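Local coordinates for extracellular solute-binding protein, family 5 (Chelativorans sp., PDB 6WM6) that binds EDTA and related aminopolycarboxylates in the periplasm, probably delivering them to an ABC transporter for uptake, at residues G352-L357 against E516-Y521; N359-A364 against E506-L511. One frame throughout, in Å; residues are numbered along the deposited sequence.

Contact 1: G352-L357 against E516-Y521; sequences GSVMFL and ELAMDY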
ATOM      1  N   GLY A 352     -12.799  -5.312 -11.079  1.00 16.54           N
ATOM      2  CA  GLY A 352     -12.758  -6.448 -11.974  1.00 16.99           C
ATOM      3  C   GLY A 352     -11.469  -6.594 -12.751  1.00 16.02           C
ATOM      4  O   GLY A 352     -11.435  -7.225 -13.793  1.00 17.55           O
ATOM      5  N   SER A 353     -10.396  -5.993 -12.246  1.00 16.26           N
ATOM      6  CA  SER A 353      -9.050  -6.084 -12.794  1.00 15.33           C
ATOM      7  C   SER A 353      -8.113  -6.483 -11.664  1.00 14.97           C
ATOM      8  O   SER A 353      -8.382  -6.210 -10.501  1.00 15.81           O
ATOM      9  CB  SER A 353      -8.652  -4.689 -13.294  1.00 16.59           C
ATOM     10  OG  SER A 353      -7.268  -4.581 -13.595  1.00 16.74           O
ATOM     11  N   VAL A 354      -6.997  -7.124 -12.019  1.00 15.28           N
ATOM     12  CA  VAL A 354      -5.938  -7.422 -11.047  1.00 15.04           C
ATOM     13  C   VAL A 354      -4.733  -6.524 -11.237  1.00 15.96           C
ATOM     14  O   VAL A 354      -3.712  -6.716 -10.561  1.00 17.11           O
ATOM     15  CB  VAL A 354      -5.551  -8.912 -11.006  1.00 16.06           C
ATOM     16  CG1 VAL A 354      -6.705  -9.743 -10.486  1.00 16.44           C
ATOM     17  CG2 VAL A 354      -5.080  -9.413 -12.355  1.00 17.44           C
ATOM     18  N   MET A 355      -4.826  -5.525 -12.101  1.00 16.36           N
ATOM     19  CA  MET A 355      -3.712  -4.620 -12.334  1.00 16.74           C
ATOM     20  C   MET A 355      -4.045  -3.147 -12.219  1.00 16.64           C
ATOM     21  O   MET A 355      -3.113  -2.334 -12.083  1.00 16.79           O
ATOM     22  CB  MET A 355      -3.067  -4.889 -13.682  1.00 19.28           C
ATOM     23  CG  MET A 355      -2.410  -6.277 -13.658  1.00 21.27           C
ATOM     24  SD  MET A 355      -1.490  -6.625 -15.123  1.00 22.22           S
ATOM     25  CE  MET A 355      -1.144  -8.354 -14.827  1.00 19.82           C
ATOM     26  N   PHE A 356      -5.318  -2.778 -12.242  1.00 14.95           N
ATOM     27  CA  PHE A 356      -5.751  -1.389 -12.200  1.00 14.39           C
ATOM     28  C   PHE A 356      -6.912  -1.251 -11.227  1.00 15.71           C
ATOM     29  O   PHE A 356      -7.848  -2.054 -11.242  1.00 15.02           O
ATOM     30  CB  PHE A 356      -6.284  -0.950 -13.576  1.00 15.43           C
ATOM     31  CG  PHE A 356      -5.322  -1.174 -14.714  1.00 14.39           C
ATOM     32  CD1 PHE A 356      -4.258  -0.302 -14.931  1.00 15.65           C
ATOM     33  CD2 PHE A 356      -5.499  -2.225 -15.583  1.00 15.94           C
ATOM     34  CE1 PHE A 356      -3.400  -0.494 -16.007  1.00 16.50           C
ATOM     35  CE2 PHE A 356      -4.635  -2.423 -16.654  1.00 18.50           C
ATOM     36  CZ  PHE A 356      -3.592  -1.552 -16.861  1.00 16.97           C
ATOM     37  N   LEU A 357      -6.868  -0.199 -10.409  1.00 15.46           N
ATOM     38  CA  LEU A 357      -8.039   0.195  -9.633  1.00 14.92           C
ATOM     39  C   LEU A 357      -9.089   0.769 -10.578  1.00 15.35           C
ATOM     40  O   LEU A 357      -8.765   1.211 -11.693  1.00 16.19           O
ATOM     41  CB  LEU A 357      -7.655   1.249  -8.605  1.00 15.15           C
ATOM     42  CG  LEU A 357      -6.644   0.826  -7.533  1.00 15.91           C
ATOM     43  CD1 LEU A 357      -6.205   2.081  -6.746  1.00 18.25           C
ATOM     44  CD2 LEU A 357      -7.200  -0.208  -6.595  1.00 17.67           C
ATOM     45  N   GLU A 516      -5.483  -9.067 -19.151  1.00 17.67           N
ATOM     46  CA  GLU A 516      -6.331 -10.053 -19.824  1.00 18.18           C
ATOM     47  C   GLU A 516      -5.783 -11.457 -19.615  1.00 18.53           C
ATOM     48  O   GLU A 516      -6.521 -12.378 -19.248  1.00 17.65           O
ATOM     49  CB  GLU A 516      -6.419  -9.734 -21.327  1.00 20.03           C
ATOM     50  CG  GLU A 516      -6.980  -8.349 -21.676  1.00 18.76           C
ATOM     51  CD  GLU A 516      -8.482  -8.225 -21.651  1.00 25.86           C
ATOM     52  OE1 GLU A 516      -9.181  -9.241 -21.520  1.00 28.42           O
ATOM     53  OE2 GLU A 516      -8.985  -7.071 -21.796  1.00 28.28           O
ATOM     54  N   LEU A 517      -4.487 -11.651 -19.855  1.00 16.81           N
ATOM     55  CA  LEU A 517      -3.885 -12.982 -19.709  1.00 17.54           C
ATOM     56  C   LEU A 517      -3.926 -13.444 -18.261  1.00 16.51           C
ATOM     57  O   LEU A 517      -4.134 -14.627 -17.986  1.00 17.77           O
ATOM     58  CB  LEU A 517      -2.456 -12.958 -20.232  1.00 18.52           C
ATOM     59  CG  LEU A 517      -2.293 -12.722 -21.733  1.00 20.00           C
ATOM     60  CD1 LEU A 517      -0.826 -12.535 -22.092  1.00 23.57           C
ATOM     61  CD2 LEU A 517      -2.901 -13.860 -22.549  1.00 21.16           C
ATOM     62  N   ALA A 518      -3.692 -12.550 -17.315  1.00 16.53           N
ATOM     63  CA  ALA A 518      -3.738 -12.935 -15.912  1.00 17.16           C
ATOM     64  C   ALA A 518      -5.141 -13.383 -15.525  1.00 16.28           C
ATOM     65  O   ALA A 518      -5.311 -14.351 -14.784  1.00 17.49           O
ATOM     66  CB  ALA A 518      -3.277 -11.769 -15.051  1.00 18.06           C
ATOM     67  N   MET A 519      -6.171 -12.697 -16.018  1.00 16.31           N
ATOM     68  CA  MET A 519      -7.527 -13.123 -15.734  1.00 17.76           C
ATOM     69  C   MET A 519      -7.876 -14.425 -16.437  1.00 17.74           C
ATOM     70  O   MET A 519      -8.617 -15.235 -15.863  1.00 18.58           O
ATOM     71  CB  MET A 519      -8.490 -12.006 -16.089  1.00 17.88           C
ATOM     72  CG  MET A 519      -8.307 -10.781 -15.194  1.00 20.06           C
ATOM     73  SD  MET A 519      -8.290 -11.142 -13.407  1.00 23.57           S
ATOM     74  CE  MET A 519      -9.915 -11.787 -13.356  1.00 19.09           C
ATOM     75  N   ASP A 520      -7.337 -14.671 -17.632  1.00 17.12           N
ATOM     76  CA  ASP A 520      -7.538 -15.953 -18.284  1.00 17.98           C
ATOM     77  C   ASP A 520      -7.071 -17.103 -17.391  1.00 18.27           C
ATOM     78  O   ASP A 520      -7.657 -18.195 -17.401  1.00 20.06           O
ATOM     79  CB  ASP A 520      -6.749 -16.019 -19.604  1.00 17.38           C
ATOM     80  CG  ASP A 520      -7.323 -15.156 -20.706  1.00 21.16           C
ATOM     81  OD1 ASP A 520      -8.493 -14.721 -20.633  1.00 21.34           O
ATOM     82  OD2 ASP A 520      -6.558 -14.928 -21.680  1.00 23.39           O
ATOM     83  N   TYR A 521      -5.982 -16.894 -16.625  1.00 16.44           N
ATOM     84  CA  TYR A 521      -5.375 -17.965 -15.837  1.00 17.03           C
ATOM     85  C   TYR A 521      -6.162 -18.263 -14.565  1.00 16.55           C
ATOM     86  O   TYR A 521      -6.012 -19.350 -13.999  1.00 17.82           O
ATOM     87  CB  TYR A 521      -3.933 -17.551 -15.504  1.00 18.67           C
ATOM     88  CG  TYR A 521      -3.067 -18.608 -14.887  1.00 17.12           C
ATOM     89  CD1 TYR A 521      -2.684 -19.729 -15.616  1.00 19.76           C
ATOM     90  CD2 TYR A 521      -2.612 -18.488 -13.581  1.00 19.78           C
ATOM     91  CE1 TYR A 521      -1.871 -20.723 -15.036  1.00 20.59           C
ATOM     92  CE2 TYR A 521      -1.807 -19.454 -13.012  1.00 21.13           C
ATOM     93  CZ  TYR A 521      -1.442 -20.549 -13.732  1.00 21.36           C
ATOM     94  OH  TYR A 521      -0.643 -21.521 -13.140  1.00 24.83           O
TER
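V354 faces M519 where the irregular loop 352-357 meets the last turns of helix 504-521. Their CA atoms are 7.5 Å apart, the nearest such pair between the segments. The loop is folded at S353. S353 OG accepts from M355 N and from F356 N, both at 3.0 Å. This combines an ST turn with an ST motif and holds V354 and M355 at the bend.

The contact itself is apolar. Both methyls of V354 reach the thioether of M519: CG1 lies 3.6 Å from SD, and CG2 lies 3.8 Å from it. The M519 chain bends at chi2 (-50°) and chi3 (-62°), which curls its sulfur back near the helix. V354 CG2 also touches A518 CB at 4.0 Å. M355 reaches the same methyl differently. The M355 chain is extended beyond CG (chi2 -174°), and M355 CE ends 4.0 Å from A518 CB.

D515, one residue before the helix segment, bonds S353 OG and V354 N through its two carboxylate oxygens. L524 and P526 of strand 524-537 also touch V354. This is buried loop-on-helix packing in a periplasmic solute-binding protein of family 5, with an ST turn shaping the loop.

Contact 2: N359-A364 against E506-L511; sequences NQAGYA and ESAAIL. With EDO (1,2-ethanediol), chain E.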
ATOM      1  N   ASN A 359     -10.417   3.559 -10.880  1.00 16.87           N
ATOM      2  CA  ASN A 359     -10.173   4.919 -11.336  1.00 16.97           C
ATOM      3  C   ASN A 359      -8.886   5.093 -12.142  1.00 19.21           C
ATOM      4  O   ASN A 359      -8.590   6.210 -12.577  1.00 22.77           O
ATOM      5  CB  ASN A 359     -10.162   5.898 -10.158  1.00 19.81           C
ATOM      6  CG  ASN A 359      -9.041   5.639  -9.198  1.00 22.68           C
ATOM      7  OD1 ASN A 359      -8.848   4.512  -8.746  1.00 21.34           O
ATOM      8  ND2 ASN A 359      -8.295   6.690  -8.850  1.00 28.56           N
ATOM      9  N   GLN A 360      -8.109   4.038 -12.353  1.00 16.95           N
ATOM     10  CA  GLN A 360      -6.850   4.152 -13.083  1.00 16.36           C
ATOM     11  C   GLN A 360      -7.038   3.888 -14.561  1.00 16.86           C
ATOM     12  O   GLN A 360      -7.845   3.054 -14.982  1.00 18.18           O
ATOM     13  CB  GLN A 360      -5.820   3.196 -12.511  1.00 17.59           C
ATOM     14  CG  GLN A 360      -5.269   3.632 -11.156  1.00 17.36           C
ATOM     15  CD  GLN A 360      -4.260   2.664 -10.618  1.00 17.95           C
ATOM     16  OE1 GLN A 360      -4.546   1.471 -10.423  1.00 17.18           O
ATOM     17  NE2 GLN A 360      -3.056   3.153 -10.336  1.00 17.04           N
ATOM     18  N   ALA A 361      -6.241   4.593 -15.368  1.00 16.84           N
ATOM     19  CA  ALA A 361      -6.230   4.345 -16.809  1.00 17.09           C
ATOM     20  C   ALA A 361      -5.955   2.869 -17.082  1.00 16.25           C
ATOM     21  O   ALA A 361      -5.130   2.251 -16.429  1.00 16.94           O
ATOM     22  CB  ALA A 361      -5.148   5.195 -17.477  1.00 19.99           C
ATOM     23  N   GLY A 362      -6.664   2.303 -18.051  1.00 17.60           N
ATOM     24  CA  GLY A 362      -6.540   0.910 -18.388  1.00 18.38           C
ATOM     25  C   GLY A 362      -7.562   0.006 -17.721  1.00 17.07           C
ATOM     26  O   GLY A 362      -7.750  -1.128 -18.164  1.00 17.66           O
ATOM     27  N   TYR A 363      -8.244   0.490 -16.696  1.00 16.53           N
ATOM     28  CA  TYR A 363      -9.183  -0.350 -15.966  1.00 16.29           C
ATOM     29  C   TYR A 363     -10.310  -0.813 -16.884  1.00 17.15           C
ATOM     30  O   TYR A 363     -10.831  -0.048 -17.696  1.00 18.71           O
ATOM     31  CB  TYR A 363      -9.822   0.418 -14.783  1.00 15.39           C
ATOM     32  CG  TYR A 363     -10.861  -0.424 -14.123  1.00 16.21           C
ATOM     33  CD1 TYR A 363     -10.498  -1.400 -13.217  1.00 16.02           C
ATOM     34  CD2 TYR A 363     -12.214  -0.299 -14.445  1.00 17.13           C
ATOM     35  CE1 TYR A 363     -11.441  -2.225 -12.651  1.00 16.04           C
ATOM     36  CE2 TYR A 363     -13.171  -1.118 -13.879  1.00 17.03           C
ATOM     37  CZ  TYR A 363     -12.765  -2.091 -12.978  1.00 17.45           C
ATOM     38  OH  TYR A 363     -13.691  -2.943 -12.404  1.00 19.88           O
ATOM     39  N   ALA A 364     -10.710  -2.077 -16.714  1.00 17.08           N
ATOM     40  CA  ALA A 364     -11.933  -2.616 -17.296  1.00 17.18           C
ATOM     41  C   ALA A 364     -12.326  -3.823 -16.456  1.00 18.23           C
ATOM     42  O   ALA A 364     -11.499  -4.392 -15.752  1.00 18.41           O
ATOM     43  CB  ALA A 364     -11.735  -3.038 -18.763  1.00 20.41           C
ATOM     44  N   GLU A 506       0.246   5.337 -21.785  1.00 16.52           N
ATOM     45  CA  GLU A 506       0.818   4.342 -22.682  1.00 17.08           C
ATOM     46  C   GLU A 506       1.101   3.051 -21.925  1.00 15.68           C
ATOM     47  O   GLU A 506       0.832   1.954 -22.422  1.00 16.91           O
ATOM     48  CB  GLU A 506       2.101   4.864 -23.315  1.00 17.71           C
ATOM     49  CG  GLU A 506       2.793   3.876 -24.254  1.00 19.81           C
ATOM     50  CD  GLU A 506       4.216   4.264 -24.629  1.00 23.35           C
ATOM     51  OE1 GLU A 506       4.776   5.206 -24.021  1.00 23.94           O
ATOM     52  OE2 GLU A 506       4.772   3.572 -25.507  1.00 26.47           O
ATOM     53  N   SER A 507       1.639   3.171 -20.707  1.00 16.14           N
ATOM     54  CA  SER A 507       1.908   1.998 -19.888  1.00 15.80           C
ATOM     55  C   SER A 507       0.646   1.189 -19.705  1.00 16.11           C
ATOM     56  O   SER A 507       0.668  -0.042 -19.799  1.00 16.00           O
ATOM     57  CB  SER A 507       2.456   2.464 -18.559  1.00 15.60           C
ATOM     58  OG  SER A 507       2.921   1.360 -17.785  1.00 16.93           O
ATOM     59  N   ALA A 508      -0.464   1.862 -19.419  1.00 15.61           N
ATOM     60  CA  ALA A 508      -1.720   1.164 -19.180  1.00 15.99           C
ATOM     61  C   ALA A 508      -2.221   0.464 -20.427  1.00 16.49           C
ATOM     62  O   ALA A 508      -2.741  -0.653 -20.351  1.00 16.75           O
ATOM     63  CB  ALA A 508      -2.773   2.149 -18.685  1.00 17.15           C
ATOM     64  N   ALA A 509      -2.086   1.103 -21.589  1.00 16.12           N
ATOM     65  CA  ALA A 509      -2.491   0.465 -22.834  1.00 16.45           C
ATOM     66  C   ALA A 509      -1.717  -0.831 -23.032  1.00 17.83           C
ATOM     67  O   ALA A 509      -2.292  -1.861 -23.398  1.00 20.11           O
ATOM     68  CB  ALA A 509      -2.296   1.412 -24.006  1.00 17.99           C
ATOM     69  N   ILE A 510      -0.404  -0.805 -22.772  1.00 15.89           N
ATOM     70  CA  ILE A 510       0.417  -2.007 -22.918  1.00 16.62           C
ATOM     71  C   ILE A 510       0.030  -3.051 -21.873  1.00 16.46           C
ATOM     72  O   ILE A 510      -0.200  -4.231 -22.185  1.00 17.29           O
ATOM     73  CB  ILE A 510       1.898  -1.624 -22.798  1.00 17.09           C
ATOM     74  CG1 ILE A 510       2.345  -0.695 -23.944  1.00 17.93           C
ATOM     75  CG2 ILE A 510       2.767  -2.889 -22.765  1.00 17.83           C
ATOM     76  CD1 ILE A 510       3.637   0.046 -23.624  1.00 19.65           C
ATOM     77  N   LEU A 511      -0.045  -2.631 -20.608  1.00 15.66           N
ATOM     78  CA  LEU A 511      -0.266  -3.546 -19.494  1.00 15.94           C
ATOM     79  C   LEU A 511      -1.639  -4.203 -19.544  1.00 16.62           C
ATOM     80  O   LEU A 511      -1.808  -5.315 -19.002  1.00 16.62           O
ATOM     81  CB  LEU A 511      -0.063  -2.791 -18.182  1.00 16.29           C
ATOM     82  CG  LEU A 511      -0.044  -3.630 -16.901  1.00 16.67           C
ATOM     83  CD1 LEU A 511       1.184  -4.499 -16.857  1.00 17.63           C
ATOM     84  CD2 LEU A 511      -0.079  -2.710 -15.698  1.00 17.23           C
TER
HETATM   85  C1  EDO E 604      -6.672   5.492  -5.778  1.00 28.04           C
HETATM   86  O1  EDO E 604      -7.516   6.648  -5.754  1.00 34.60           O
HETATM   87  C2  EDO E 604      -6.609   4.925  -4.361  1.00 26.04           C
HETATM   88  O2  EDO E 604      -6.596   6.060  -3.484  1.00 25.92           O
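A361 and G362 bring a beta turn against A508 on helix 504-521. The turn runs from Q360 to Y363 and is of type II, closed by the bond from Y363 N to Q360 O at 3.1 Å. Its third residue is G362, with phi 95°.

The tight part is small and centres on one methyl. A508 CB sits 3.3 Å from the carbonyl O of A361 and 3.9 Å from G362 N. It thus packs against the peptide that joins the two turn residues. A361 CB meets the same methyl of A508, CB to CB, at 4.0 Å. The CA atoms of G362 and A508 are only 4.9 Å apart. The backbone comes this close because G362 has no side chain: a CB there would run into A508 CB.

The solvent side is looser. A361 is exposed although its methyl points at the helix, and A509, next to A508, is exposed and turns away from the loop. N359 lies farther off and takes no part in the packing. N359 ND2 makes a weak hydrogen bond, 3.2 Å long and bent to 131°, to O1 of a 1,2-ethanediol probably left from the crystallisation liquor.

Outside the contact, Q360 OE1 accepts from L357 N and from Q463 NE2, while G362 O accepts from R366 NH1 of helix 366-369. I510, on the far side from the turn, packs on I494 and A498 of helix 489-499, and L511, on a flank, packs on I495 and A498 and also reaches P467. Helix 504-521 thus meets the 359-364 turn on one side and helix 489-499 on its far side and one flank.

Overall arrangement
Both contacts set the loop between helices 333-340 and 366-369 against helix 504-521, with centres 11 Å apart. Contact 1 uses the end of the helix and is wholly buried. Contact 2 uses residues near the start of the helix and is partly open to solvent. The first joins branched and sulfur-bearing side chains over 173 Å² of buried surface. The second buries 88 Å² and depends on backbone approaching an alanine. The loop portions also touch each other: Y363 OH probably hydrogen-bonds G352 N at 2.9 Å, and F356 packs against A361. R366 reaches both helix and loop: its NE forms a salt bridge with E516, and its NH1 donates to G362 O.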